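Local coordinates for protein putative 4-hydroxybenzoyl-CoA thioesterase (Geobacillus stearothermophilus, PDB 2OIW) that probably hydrolyses acyl-CoA thioesters, as a predicted thioesterase of the hotdog-fold superfamily related to 4-hydroxybenzoyl-CoA thioesterase, at residues A[65-77]-A[86-98]. Sequence-based numbering, arbitrary orientation. Where two conformers were deposited one is given.
Sequences QMYYGQDVTVYTG and LTIYEEIHQNGVV
Gln94 holds CG trans to its backbone N (chi1 -176°) and runs on extended, which carries its amide into the turn formed by Tyr67 to Gln70. This turn leads into strand 72-77, which pairs with strand 86-94 as an antiparallel beta hairpin of the hotdog-fold sheet. The amide is gripped at both ends. Tyr67 N donates to a lone pair of Gln94 OE1 at 2.9 Å, and a water linked to Gln65 O gives OE1 a second bond. Gln94 NE2 donates to Tyr67 O in the plane of that carbonyl, and to Gln70 O from above the Gln70 carbonyl plane. These bonds fix the rotation of the buried amide. A leucine here would probably leave Tyr67 N and the carbonyls of Tyr67 and Gln70 without these partners and free the turn to shift. Beside the Gln94 side chain, Met66 SE meets Ile92 CG2 at 3.5 Å, and helix 27-34 covers this side. Along the strands, Thr73 with His93 and Tyr75 with Glu91 are hydrogen-bonded pairs. On the sheet face of these four residues, Tyr75 makes a T-shaped contact with His93, with ring planes at 62°. His93 NE2 donates to Glu91 OE1 at 2.8 Å, almost in the imidazole plane, which holds the ring in place. Tyr75 CE2 sits over the centre of the imidazole, 3.6 Å from His93 CG.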
# COMPACT_ATOMS: atom_id res chain seq x y z
N GLN A 65 0.93 15.13 13.26
CA GLN A 65 0.08 14.23 12.49
C GLN A 65 -0.48 14.91 11.25
O GLN A 65 -0.63 16.15 11.20
CB GLN A 65 -1.06 13.69 13.35
CG GLN A 65 -0.60 12.91 14.58
CD GLN A 65 -0.01 11.52 14.27
OE1 GLN A 65 0.05 11.09 13.12
NE2 GLN A 65 0.42 10.83 15.31
N MSE A 66 -0.76 14.10 10.25
CA MSE A 66 -1.39 14.62 9.06
C MSE A 66 -2.74 13.96 8.84
O MSE A 66 -3.05 12.92 9.43
CB MSE A 66 -0.46 14.46 7.86
CG MSE A 66 0.71 15.44 7.89
SE MSE A 66 1.99 15.06 6.43
CE MSE A 66 2.83 13.45 7.24
N TYR A 67 -3.54 14.59 7.99
CA TYR A 67 -4.95 14.26 7.84
C TYR A 67 -5.34 14.08 6.39
O TYR A 67 -4.85 14.79 5.52
CB TYR A 67 -5.80 15.37 8.50
CG TYR A 67 -5.51 15.40 9.98
CD1 TYR A 67 -5.95 14.35 10.79
CD2 TYR A 67 -4.69 16.39 10.54
CE1 TYR A 67 -5.65 14.31 12.15
CE2 TYR A 67 -4.40 16.38 11.91
CZ TYR A 67 -4.88 15.32 12.71
OH TYR A 67 -4.60 15.23 14.06
N TYR A 68 -6.24 13.13 6.13
CA TYR A 68 -6.92 13.10 4.84
C TYR A 68 -7.75 14.39 4.70
O TYR A 68 -8.35 14.81 5.67
CB TYR A 68 -7.84 11.86 4.78
CG TYR A 68 -8.77 11.83 3.60
CD1 TYR A 68 -8.27 11.75 2.31
CD2 TYR A 68 -10.16 11.88 3.78
CE1 TYR A 68 -9.11 11.72 1.23
CE2 TYR A 68 -11.01 11.84 2.70
CZ TYR A 68 -10.48 11.79 1.42
OH TYR A 68 -11.31 11.75 0.35
N GLY A 69 -7.81 14.98 3.50
CA GLY A 69 -8.73 16.12 3.23
C GLY A 69 -8.07 17.45 2.92
O GLY A 69 -8.73 18.40 2.49
N GLN A 70 -6.76 17.52 3.16
CA GLN A 70 -5.93 18.68 2.89
C GLN A 70 -4.70 18.18 2.14
O GLN A 70 -4.15 17.12 2.49
CB GLN A 70 -5.46 19.32 4.21
CG GLN A 70 -6.54 19.77 5.19
CD GLN A 70 -5.98 20.08 6.59
OE1 GLN A 70 -5.90 19.20 7.46
NE2 GLN A 70 -5.58 21.32 6.79
N ASP A 71 -4.25 18.92 1.13
CA ASP A 71 -3.04 18.53 0.38
C ASP A 71 -1.79 18.59 1.26
O ASP A 71 -1.79 19.24 2.30
CB ASP A 71 -2.88 19.41 -0.88
CG ASP A 71 -3.83 18.99 -1.98
OD1 ASP A 71 -4.49 17.91 -1.83
OD2 ASP A 71 -3.92 19.71 -2.99
N VAL A 72 -0.75 17.89 0.85
CA VAL A 72 0.54 17.93 1.53
C VAL A 72 1.57 18.26 0.47
O VAL A 72 1.33 18.03 -0.72
CB VAL A 72 0.91 16.59 2.20
CG1 VAL A 72 -0.18 16.19 3.22
CG2 VAL A 72 1.17 15.50 1.16
N THR A 73 2.68 18.83 0.91
CA THR A 73 3.79 19.16 0.03
C THR A 73 5.05 18.52 0.53
O THR A 73 5.44 18.69 1.69
CB THR A 73 4.01 20.68 -0.08
OG1 THR A 73 2.77 21.30 -0.41
CG2 THR A 73 5.02 21.00 -1.15
N VAL A 74 5.69 17.79 -0.38
CA VAL A 74 6.98 17.15 -0.14
C VAL A 74 8.06 18.02 -0.73
O VAL A 74 8.00 18.41 -1.90
CB VAL A 74 7.00 15.73 -0.75
CG1 VAL A 74 8.27 14.95 -0.29
CG2 VAL A 74 5.69 14.98 -0.33
N TYR A 75 9.03 18.37 0.13
CA TYR A 75 10.25 19.07 -0.28
C TYR A 75 11.40 18.09 -0.19
O TYR A 75 11.62 17.47 0.85
CB TYR A 75 10.53 20.23 0.64
CG TYR A 75 9.42 21.25 0.65
CD1 TYR A 75 9.40 22.29 -0.30
CD2 TYR A 75 8.41 21.20 1.59
CE1 TYR A 75 8.40 23.24 -0.30
CE2 TYR A 75 7.38 22.15 1.59
CZ TYR A 75 7.40 23.16 0.65
OH TYR A 75 6.41 24.09 0.63
N THR A 76 12.15 18.00 -1.27
CA THR A 76 13.18 16.99 -1.40
C THR A 76 14.43 17.66 -1.93
O THR A 76 14.40 18.30 -2.97
CB THR A 76 12.72 15.85 -2.34
OG1 THR A 76 11.44 15.34 -1.90
CG2 THR A 76 13.76 14.71 -2.33
N GLY A 77 15.52 17.53 -1.18
CA GLY A 77 16.77 18.17 -1.55
C GLY A 77 17.91 17.20 -1.35
O GLY A 77 17.73 16.11 -0.79
N LEU A 86 24.17 9.23 -2.61
CA LEU A 86 23.73 10.56 -2.29
C LEU A 86 22.80 10.47 -1.10
O LEU A 86 22.15 9.46 -0.89
CB LEU A 86 23.10 11.26 -3.51
CG LEU A 86 21.64 11.11 -3.95
CD1 LEU A 86 21.48 11.59 -5.41
CD2 LEU A 86 21.18 9.69 -3.84
N THR A 87 22.83 11.50 -0.27
CA THR A 87 22.05 11.53 0.95
C THR A 87 21.05 12.65 0.72
O THR A 87 21.42 13.83 0.50
CB THR A 87 22.92 11.82 2.16
OG1 THR A 87 23.96 10.83 2.22
CG2 THR A 87 22.11 11.82 3.44
N ILE A 88 19.78 12.25 0.76
CA ILE A 88 18.67 13.13 0.54
C ILE A 88 18.14 13.66 1.88
O ILE A 88 17.99 12.89 2.84
CB ILE A 88 17.57 12.35 -0.17
CG1 ILE A 88 18.00 11.98 -1.61
CG2 ILE A 88 16.24 13.07 -0.11
CD1 ILE A 88 17.11 10.91 -2.21
N TYR A 89 17.84 14.95 1.93
CA TYR A 89 17.08 15.51 3.03
C TYR A 89 15.67 15.83 2.51
O TYR A 89 15.54 16.35 1.40
CB TYR A 89 17.76 16.74 3.65
CG TYR A 89 16.95 17.29 4.79
CD1 TYR A 89 16.89 16.62 6.00
CD2 TYR A 89 16.18 18.44 4.62
CE1 TYR A 89 16.11 17.10 7.04
CE2 TYR A 89 15.40 18.92 5.63
CZ TYR A 89 15.37 18.25 6.84
OH TYR A 89 14.58 18.74 7.85
N GLU A 90 14.64 15.54 3.29
CA GLU A 90 13.26 15.69 2.80
C GLU A 90 12.30 16.03 3.93
O GLU A 90 12.52 15.64 5.10
CB GLU A 90 12.82 14.41 2.04
CG GLU A 90 13.19 13.12 2.79
CD GLU A 90 13.51 11.92 1.89
OE1 GLU A 90 13.23 11.96 0.66
OE2 GLU A 90 14.03 10.91 2.46
N GLU A 91 11.24 16.76 3.59
CA GLU A 91 10.25 17.17 4.57
C GLU A 91 8.86 17.06 3.97
O GLU A 91 8.69 17.25 2.77
CB GLU A 91 10.48 18.62 5.01
CG GLU A 91 11.67 18.84 5.88
CD GLU A 91 11.79 20.27 6.36
OE1 GLU A 91 10.97 21.12 5.94
OE2 GLU A 91 12.74 20.54 7.14
N ILE A 92 7.87 16.74 4.79
CA ILE A 92 6.47 16.83 4.36
C ILE A 92 5.74 17.86 5.20
O ILE A 92 5.84 17.84 6.43
CB ILE A 92 5.75 15.47 4.41
CG1 ILE A 92 6.51 14.42 3.60
CG2 ILE A 92 4.35 15.59 3.86
CD1 ILE A 92 5.93 13.05 3.73
N HIS A 93 5.05 18.79 4.52
CA HIS A 93 4.28 19.84 5.15
C HIS A 93 2.78 19.66 4.85
O HIS A 93 2.39 19.10 3.81
CB HIS A 93 4.71 21.23 4.64
CG HIS A 93 6.13 21.61 4.93
ND1 HIS A 93 6.53 22.91 5.09
CD2 HIS A 93 7.25 20.85 5.07
CE1 HIS A 93 7.83 22.95 5.32
NE2 HIS A 93 8.29 21.71 5.32
N GLN A 94 1.96 20.14 5.77
CA GLN A 94 0.51 20.21 5.57
C GLN A 94 0.04 21.46 6.29
O GLN A 94 0.51 21.76 7.39
CB GLN A 94 -0.21 18.97 6.10
CG GLN A 94 -1.75 18.94 5.83
CD GLN A 94 -2.40 17.61 6.18
OE1 GLN A 94 -2.42 17.18 7.34
NE2 GLN A 94 -2.97 16.93 5.17
N ASN A 95 -0.86 22.23 5.66
CA ASN A 95 -1.35 23.46 6.29
C ASN A 95 -0.21 24.40 6.68
O ASN A 95 -0.27 25.08 7.70
CB ASN A 95 -2.20 23.12 7.53
CG ASN A 95 -3.12 24.27 7.93
OD1 ASN A 95 -3.69 24.96 7.07
ND2 ASN A 95 -3.25 24.51 9.24
N GLY A 96 0.86 24.38 5.89
CA GLY A 96 2.02 25.24 6.13
C GLY A 96 2.82 24.90 7.38
O GLY A 96 3.49 25.75 7.91
N VAL A 97 2.74 23.66 7.86
CA VAL A 97 3.45 23.22 9.07
C VAL A 97 4.29 21.97 8.68
O VAL A 97 3.80 21.09 7.96
CB VAL A 97 2.43 22.86 10.22
CG1 VAL A 97 3.13 22.29 11.45
CG2 VAL A 97 1.61 24.08 10.65
N VAL A 98 5.54 21.89 9.13
CA VAL A 98 6.34 20.69 8.90
C VAL A 98 5.77 19.55 9.76
O VAL A 98 5.58 19.72 10.97
CB VAL A 98 7.86 20.90 9.17
CG1 VAL A 98 8.12 21.28 10.60
CG2 VAL A 98 8.69 19.66 8.84
O HOH W 1 -1.62 18.24 9.75
O HOH W 2 -1.66 21.61 3.09
O HOH W 3 11.39 13.13 -0.68